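Local coordinates for Serine/threonine-protein kinase Tel1 (Chaetomium thermophilum, PDB 6SKY) that probably phosphorylates serine and threonine residues in SQ/TQ motifs, using ATP to signal DNA damage as an ATM-family checkpoint kinase, at residues Q1534-I1546 with G1555-K1567. Residues are numbered along the deposited sequence; the frame is centred on the assembly and turned at random.
Sequences QAFRSITENAAHI and GTHESNLLLEILK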
ATOM      1  N   GLN A1534     -23.391  48.329  35.317  1.00 79.68           N
ATOM      2  CA  GLN A1534     -24.130  48.362  34.061  1.00 79.68           C
ATOM      3  C   GLN A1534     -25.064  47.167  33.940  1.00 79.68           C
ATOM      4  O   GLN A1534     -26.168  47.288  33.399  1.00 79.68           O
ATOM      5  CB  GLN A1534     -23.163  48.418  32.884  1.00 79.68           C
ATOM      6  CG  GLN A1534     -22.315  49.675  32.859  1.00 79.68           C
ATOM      7  CD  GLN A1534     -21.441  49.756  31.628  1.00 79.68           C
ATOM      8  OE1 GLN A1534     -21.580  48.955  30.705  1.00 79.68           O
ATOM      9  NE2 GLN A1534     -20.530  50.722  31.609  1.00 79.68           N
ATOM     10  N   ALA A1535     -24.645  46.006  34.449  1.00 73.39           N
ATOM     11  CA  ALA A1535     -25.526  44.844  34.465  1.00 73.39           C
ATOM     12  C   ALA A1535     -26.752  45.100  35.325  1.00 73.39           C
ATOM     13  O   ALA A1535     -27.871  44.746  34.943  1.00 73.39           O
ATOM     14  CB  ALA A1535     -24.768  43.617  34.966  1.00 73.39           C
ATOM     15  N   PHE A1536     -26.559  45.711  36.491  1.00 71.81           N
ATOM     16  CA  PHE A1536     -27.680  46.060  37.354  1.00 71.81           C
ATOM     17  C   PHE A1536     -28.630  47.015  36.649  1.00 71.81           C
ATOM     18  O   PHE A1536     -29.852  46.810  36.647  1.00 71.81           O
ATOM     19  CB  PHE A1536     -27.153  46.678  38.650  1.00 71.81           C
ATOM     20  CG  PHE A1536     -28.208  46.914  39.681  1.00 71.81           C
ATOM     21  CD1 PHE A1536     -28.506  45.945  40.612  1.00 71.81           C
ATOM     22  CD2 PHE A1536     -28.899  48.105  39.722  1.00 71.81           C
ATOM     23  CE1 PHE A1536     -29.472  46.156  41.556  1.00 71.81           C
ATOM     24  CE2 PHE A1536     -29.871  48.315  40.665  1.00 71.81           C
ATOM     25  CZ  PHE A1536     -30.157  47.339  41.581  1.00 71.81           C
ATOM     26  N   ARG A1537     -28.081  48.074  36.049  1.00 73.75           N
ATOM     27  CA  ARG A1537     -28.913  49.032  35.331  1.00 73.75           C
ATOM     28  C   ARG A1537     -29.721  48.345  34.240  1.00 73.75           C
ATOM     29  O   ARG A1537     -30.935  48.544  34.131  1.00 73.75           O
ATOM     30  CB  ARG A1537     -28.046  50.139  34.733  1.00 73.75           C
ATOM     31  CG  ARG A1537     -27.369  51.024  35.757  1.00 73.75           C
ATOM     32  CD  ARG A1537     -28.380  51.816  36.557  1.00 73.75           C
ATOM     33  NE  ARG A1537     -27.731  52.791  37.426  1.00 73.75           N
ATOM     34  CZ  ARG A1537     -27.300  53.980  37.017  1.00 73.75           C
ATOM     35  NH1 ARG A1537     -27.444  54.338  35.749  1.00 73.75           N
ATOM     36  NH2 ARG A1537     -26.720  54.810  37.874  1.00 73.75           N
ATOM     37  N   SER A1538     -29.059  47.524  33.426  1.00 69.49           N
ATOM     38  CA  SER A1538     -29.737  46.890  32.304  1.00 69.49           C
ATOM     39  C   SER A1538     -30.806  45.918  32.780  1.00 69.49           C
ATOM     40  O   SER A1538     -31.931  45.928  32.271  1.00 69.49           O
ATOM     41  CB  SER A1538     -28.718  46.183  31.417  1.00 69.49           C
ATOM     42  OG  SER A1538     -27.754  45.518  32.206  1.00 69.49           O
ATOM     43  N   ILE A1539     -30.481  45.078  33.764  1.00 67.27           N
ATOM     44  CA  ILE A1539     -31.455  44.116  34.270  1.00 67.27           C
ATOM     45  C   ILE A1539     -32.684  44.837  34.800  1.00 67.27           C
ATOM     46  O   ILE A1539     -33.815  44.547  34.397  1.00 67.27           O
ATOM     47  CB  ILE A1539     -30.820  43.217  35.345  1.00 67.27           C
ATOM     48  CG1 ILE A1539     -29.927  42.159  34.700  1.00 67.27           C
ATOM     49  CG2 ILE A1539     -31.886  42.548  36.177  1.00 67.27           C
ATOM     50  CD1 ILE A1539     -29.140  41.347  35.696  1.00 67.27           C
ATOM     51  N   THR A1540     -32.482  45.804  35.697  1.00 67.33           N
ATOM     52  CA  THR A1540     -33.615  46.488  36.309  1.00 67.33           C
ATOM     53  C   THR A1540     -34.441  47.240  35.273  1.00 67.33           C
ATOM     54  O   THR A1540     -35.676  47.138  35.251  1.00 67.33           O
ATOM     55  CB  THR A1540     -33.117  47.439  37.390  1.00 67.33           C
ATOM     56  OG1 THR A1540     -32.082  48.267  36.848  1.00 67.33           O
ATOM     57  CG2 THR A1540     -32.560  46.654  38.556  1.00 67.33           C
ATOM     58  N   GLU A1541     -33.778  47.992  34.391  1.00 70.33           N
ATOM     59  CA  GLU A1541     -34.507  48.796  33.421  1.00 70.33           C
ATOM     60  C   GLU A1541     -35.283  47.925  32.443  1.00 70.33           C
ATOM     61  O   GLU A1541     -36.455  48.194  32.159  1.00 70.33           O
ATOM     62  CB  GLU A1541     -33.546  49.719  32.678  1.00 70.33           C
ATOM     63  CG  GLU A1541     -34.108  50.273  31.386  1.00 70.33           C
ATOM     64  CD  GLU A1541     -35.459  50.947  31.560  1.00 70.33           C
ATOM     65  OE1 GLU A1541     -35.696  51.566  32.619  1.00 70.33           O
ATOM     66  OE2 GLU A1541     -36.288  50.851  30.632  1.00 70.33           O
ATOM     67  N   ASN A1542     -34.655  46.875  31.913  1.00 67.76           N
ATOM     68  CA  ASN A1542     -35.363  46.027  30.967  1.00 67.76           C
ATOM     69  C   ASN A1542     -36.493  45.269  31.645  1.00 67.76           C
ATOM     70  O   ASN A1542     -37.556  45.078  31.049  1.00 67.76           O
ATOM     71  CB  ASN A1542     -34.388  45.070  30.290  1.00 67.76           C
ATOM     72  CG  ASN A1542     -33.356  45.792  29.453  1.00 67.76           C
ATOM     73  OD1 ASN A1542     -33.659  46.299  28.380  1.00 67.76           O
ATOM     74  ND2 ASN A1542     -32.128  45.838  29.940  1.00 67.76           N
ATOM     75  N   ALA A1543     -36.301  44.853  32.900  1.00 66.95           N
ATOM     76  CA  ALA A1543     -37.381  44.187  33.619  1.00 66.95           C
ATOM     77  C   ALA A1543     -38.550  45.125  33.870  1.00 66.95           C
ATOM     78  O   ALA A1543     -39.701  44.679  33.916  1.00 66.95           O
ATOM     79  CB  ALA A1543     -36.866  43.626  34.942  1.00 66.95           C
ATOM     80  N   ALA A1544     -38.283  46.419  34.030  1.00 69.73           N
ATOM     81  CA  ALA A1544     -39.358  47.365  34.294  1.00 69.73           C
ATOM     82  C   ALA A1544     -40.338  47.513  33.136  1.00 69.73           C
ATOM     83  O   ALA A1544     -41.415  48.082  33.338  1.00 69.73           O
ATOM     84  CB  ALA A1544     -38.770  48.730  34.645  1.00 69.73           C
ATOM     85  N   HIS A1545     -40.012  47.016  31.940  1.00 72.25           N
ATOM     86  CA  HIS A1545     -40.830  47.276  30.760  1.00 72.25           C
ATOM     87  C   HIS A1545     -41.134  46.036  29.933  1.00 72.25           C
ATOM     88  O   HIS A1545     -41.583  46.170  28.791  1.00 72.25           O
ATOM     89  CB  HIS A1545     -40.156  48.320  29.867  1.00 72.25           C
ATOM     90  CG  HIS A1545     -40.022  49.662  30.508  1.00 72.25           C
ATOM     91  ND1 HIS A1545     -38.848  50.100  31.081  1.00 72.25           N
ATOM     92  CD2 HIS A1545     -40.920  50.659  30.679  1.00 72.25           C
ATOM     93  CE1 HIS A1545     -39.027  51.312  31.573  1.00 72.25           C
ATOM     94  NE2 HIS A1545     -40.276  51.675  31.341  1.00 72.25           N
ATOM     95  N   ILE A1546     -40.912  44.839  30.467  1.00 69.21           N
ATOM     96  CA  ILE A1546     -41.155  43.619  29.709  1.00 69.21           C
ATOM     97  C   ILE A1546     -42.650  43.426  29.518  1.00 69.21           C
ATOM     98  O   ILE A1546     -43.464  44.127  30.127  1.00 69.21           O
ATOM     99  CB  ILE A1546     -40.539  42.389  30.396  1.00 69.21           C
ATOM    100  CG1 ILE A1546     -40.982  42.321  31.852  1.00 69.21           C
ATOM    101  CG2 ILE A1546     -39.034  42.411  30.287  1.00 69.21           C
ATOM    102  CD1 ILE A1546     -40.385  41.175  32.604  1.00 69.21           C
ATOM    103  N   GLY A1555     -33.462  43.696  19.944  1.00 65.33           N
ATOM    104  CA  GLY A1555     -33.778  45.056  20.330  1.00 65.33           C
ATOM    105  C   GLY A1555     -34.982  45.213  21.230  1.00 65.33           C
ATOM    106  O   GLY A1555     -35.255  46.337  21.668  1.00 65.33           O
ATOM    107  N   THR A1556     -35.716  44.146  21.520  1.00 63.66           N
ATOM    108  CA  THR A1556     -36.852  44.252  22.420  1.00 63.66           C
ATOM    109  C   THR A1556     -36.367  44.271  23.868  1.00 63.66           C
ATOM    110  O   THR A1556     -35.174  44.164  24.155  1.00 63.66           O
ATOM    111  CB  THR A1556     -37.832  43.108  22.179  1.00 63.66           C
ATOM    112  OG1 THR A1556     -37.176  41.857  22.400  1.00 63.66           O
ATOM    113  CG2 THR A1556     -38.346  43.148  20.764  1.00 63.66           C
ATOM    114  N   HIS A1557     -37.307  44.420  24.800  1.00 66.76           N
ATOM    115  CA  HIS A1557     -36.943  44.414  26.211  1.00 66.76           C
ATOM    116  C   HIS A1557     -36.773  42.999  26.739  1.00 66.76           C
ATOM    117  O   HIS A1557     -35.861  42.731  27.528  1.00 66.76           O
ATOM    118  CB  HIS A1557     -37.994  45.159  27.028  1.00 66.76           C
ATOM    119  CG  HIS A1557     -37.971  46.640  26.836  1.00 66.76           C
ATOM    120  ND1 HIS A1557     -36.855  47.406  27.094  1.00 66.76           N
ATOM    121  CD2 HIS A1557     -38.929  47.500  26.418  1.00 66.76           C
ATOM    122  CE1 HIS A1557     -37.124  48.672  26.839  1.00 66.76           C
ATOM    123  NE2 HIS A1557     -38.376  48.757  26.428  1.00 66.76           N
ATOM    124  N   GLU A1558     -37.638  42.081  26.309  1.00 64.94           N
ATOM    125  CA  GLU A1558     -37.560  40.708  26.788  1.00 64.94           C
ATOM    126  C   GLU A1558     -36.269  40.040  26.345  1.00 64.94           C
ATOM    127  O   GLU A1558     -35.656  39.295  27.114  1.00 64.94           O
ATOM    128  CB  GLU A1558     -38.766  39.913  26.296  1.00 64.94           C
ATOM    129  CG  GLU A1558     -40.109  40.527  26.638  1.00 64.94           C
ATOM    130  CD  GLU A1558     -40.500  41.655  25.707  1.00 64.94           C
ATOM    131  OE1 GLU A1558     -39.614  42.217  25.037  1.00 64.94           O
ATOM    132  OE2 GLU A1558     -41.698  41.987  25.644  1.00 64.94           O
ATOM    133  N   SER A1559     -35.822  40.311  25.121  1.00 60.99           N
ATOM    134  CA  SER A1559     -34.602  39.672  24.650  1.00 60.99           C
ATOM    135  C   SER A1559     -33.366  40.285  25.289  1.00 60.99           C
ATOM    136  O   SER A1559     -32.404  39.571  25.579  1.00 60.99           O
ATOM    137  CB  SER A1559     -34.513  39.757  23.136  1.00 60.99           C
ATOM    138  OG  SER A1559     -34.307  41.088  22.725  1.00 60.99           O
ATOM    139  N   ASN A1560     -33.371  41.599  25.522  1.00 61.93           N
ATOM    140  CA  ASN A1560     -32.269  42.210  26.259  1.00 61.93           C
ATOM    141  C   ASN A1560     -32.196  41.667  27.677  1.00 61.93           C
ATOM    142  O   ASN A1560     -31.107  41.405  28.195  1.00 61.93           O
ATOM    143  CB  ASN A1560     -32.420  43.727  26.282  1.00 61.93           C
ATOM    144  CG  ASN A1560     -32.318  44.340  24.909  1.00 61.93           C
ATOM    145  OD1 ASN A1560     -31.596  43.844  24.048  1.00 61.93           O
ATOM    146  ND2 ASN A1560     -33.043  45.428  24.693  1.00 61.93           N
ATOM    147  N   LEU A1561     -33.349  41.462  28.311  1.00 59.60           N
ATOM    148  CA  LEU A1561     -33.353  40.895  29.652  1.00 59.60           C
ATOM    149  C   LEU A1561     -32.851  39.458  29.648  1.00 59.60           C
ATOM    150  O   LEU A1561     -32.059  39.073  30.514  1.00 59.60           O
ATOM    151  CB  LEU A1561     -34.752  40.973  30.246  1.00 59.60           C
ATOM    152  CG  LEU A1561     -34.884  40.428  31.661  1.00 59.60           C
ATOM    153  CD1 LEU A1561     -33.907  41.121  32.576  1.00 59.60           C
ATOM    154  CD2 LEU A1561     -36.292  40.619  32.143  1.00 59.60           C
ATOM    155  N   LEU A1562     -33.310  38.644  28.694  1.00 55.21           N
ATOM    156  CA  LEU A1562     -32.834  37.269  28.602  1.00 55.21           C
ATOM    157  C   LEU A1562     -31.333  37.222  28.375  1.00 55.21           C
ATOM    158  O   LEU A1562     -30.627  36.430  29.004  1.00 55.21           O
ATOM    159  CB  LEU A1562     -33.561  36.538  27.478  1.00 55.21           C
ATOM    160  CG  LEU A1562     -33.153  35.092  27.204  1.00 55.21           C
ATOM    161  CD1 LEU A1562     -33.609  34.191  28.321  1.00 55.21           C
ATOM    162  CD2 LEU A1562     -33.717  34.625  25.889  1.00 55.21           C
ATOM    163  N   LEU A1563     -30.828  38.071  27.485  1.00 57.55           N
ATOM    164  CA  LEU A1563     -29.399  38.092  27.215  1.00 57.55           C
ATOM    165  C   LEU A1563     -28.613  38.541  28.437  1.00 57.55           C
ATOM    166  O   LEU A1563     -27.532  38.011  28.707  1.00 57.55           O
ATOM    167  CB  LEU A1563     -29.113  39.003  26.027  1.00 57.55           C
ATOM    168  CG  LEU A1563     -27.894  38.635  25.188  1.00 57.55           C
ATOM    169  CD1 LEU A1563     -28.110  37.282  24.528  1.00 57.55           C
ATOM    170  CD2 LEU A1563     -27.624  39.717  24.161  1.00 57.55           C
ATOM    171  N   GLU A1564     -29.142  39.503  29.197  1.00 61.89           N
ATOM    172  CA  GLU A1564     -28.472  39.929  30.421  1.00 61.89           C
ATOM    173  C   GLU A1564     -28.432  38.811  31.449  1.00 61.89           C
ATOM    174  O   GLU A1564     -27.398  38.580  32.079  1.00 61.89           O
ATOM    175  CB  GLU A1564     -29.168  41.155  31.007  1.00 61.89           C
ATOM    176  CG  GLU A1564     -28.910  42.450  30.263  1.00 61.89           C
ATOM    177  CD  GLU A1564     -27.493  42.958  30.445  1.00 61.89           C
ATOM    178  OE1 GLU A1564     -26.759  42.408  31.292  1.00 61.89           O
ATOM    179  OE2 GLU A1564     -27.111  43.915  29.739  1.00 61.89           O
ATOM    180  N   ILE A1565     -29.551  38.111  31.634  1.00 56.86           N
ATOM    181  CA  ILE A1565     -29.595  37.005  32.587  1.00 56.86           C
ATOM    182  C   ILE A1565     -28.614  35.913  32.190  1.00 56.86           C
ATOM    183  O   ILE A1565     -27.901  35.363  33.035  1.00 56.86           O
ATOM    184  CB  ILE A1565     -31.025  36.455  32.695  1.00 56.86           C
ATOM    185  CG1 ILE A1565     -31.947  37.496  33.309  1.00 56.86           C
ATOM    186  CG2 ILE A1565     -31.040  35.196  33.514  1.00 56.86           C
ATOM    187  CD1 ILE A1565     -33.387  37.119  33.225  1.00 56.86           C
ATOM    188  N   LEU A1566     -28.559  35.579  30.902  1.00 54.56           N
ATOM    189  CA  LEU A1566     -27.650  34.531  30.456  1.00 54.56           C
ATOM    190  C   LEU A1566     -26.199  34.959  30.616  1.00 54.56           C
ATOM    191  O   LEU A1566     -25.376  34.206  31.143  1.00 54.56           O
ATOM    192  CB  LEU A1566     -27.944  34.160  29.005  1.00 54.56           C
ATOM    193  CG  LEU A1566     -29.303  33.536  28.702  1.00 54.56           C
ATOM    194  CD1 LEU A1566     -29.389  33.222  27.235  1.00 54.56           C
ATOM    195  CD2 LEU A1566     -29.526  32.295  29.529  1.00 54.56           C
ATOM    196  N   LYS A1567     -25.865  36.168  30.167  1.00 61.46           N
ATOM    197  CA  LYS A1567     -24.504  36.667  30.308  1.00 61.46           C
ATOM    198  C   LYS A1567     -24.080  36.746  31.768  1.00 61.46           C
ATOM    199  O   LYS A1567     -22.911  36.511  32.087  1.00 61.46           O
ATOM    200  CB  LYS A1567     -24.401  38.032  29.635  1.00 61.46           C
ATOM    201  CG  LYS A1567     -23.084  38.745  29.805  1.00 61.46           C
ATOM    202  CD  LYS A1567     -23.100  40.049  29.024  1.00 61.46           C
ATOM    203  CE  LYS A1567     -21.792  40.807  29.166  1.00 61.46           C
ATOM    204  NZ  LYS A1567     -21.757  42.025  28.311  1.00 61.46           N
TER
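E1564 meets S1538 where two consecutive helices of an alpha solenoid pack as a hairpin, a worked example of antiparallel pairing with a mixed polar and apolar seam. The axes of helices 1534-1543 and 1557-1567 approach to 8.8 Å, their directions 145° apart. E1564 can be followed outward: CB rests on CG1 of I1539 (3.9 Å), CG passes alongside the CB of S1538, and the bend at chi2 (-71°) turns the carboxylate along the first helix toward A1535, with CD and OE2 beside S1538 OG (OE2 at 3.0 Å) and OE1 near the CA of A1535. The serine hydroxyl also lies close to the carbonyl oxygens of Q1534 and A1535, so several acceptors crowd one proton. An alanine here keeps the CB contact with I1539, but would probably leave S1538 OG without its carboxylate neighbour and open a gap beside S1538 and A1535.

Midway, L1561 centres an apolar patch shared with I1539, A1543 and I1546. Its CG stands anti to the backbone N (chi1 -179°), carrying CD2 to the CB of A1543 and, at 3.8 Å, to CG2 of I1546, while CD1 lies by the carbonyl O of I1539. N1542 crosses H1557 at about a right angle, its OD1 at the imidazole edge 3.6 Å from ND1. One face of the same ring receives CB of H1545 in a CH-pi contact, 3.9 Å from the centroid.

The hairpin is held within a larger helical stack: A1543 and I1546 reach helix 1470-1487 before it in the chain, whereas I1565 packs on helix 1578-1588 and L1566 on helix 1606-1619, both after it.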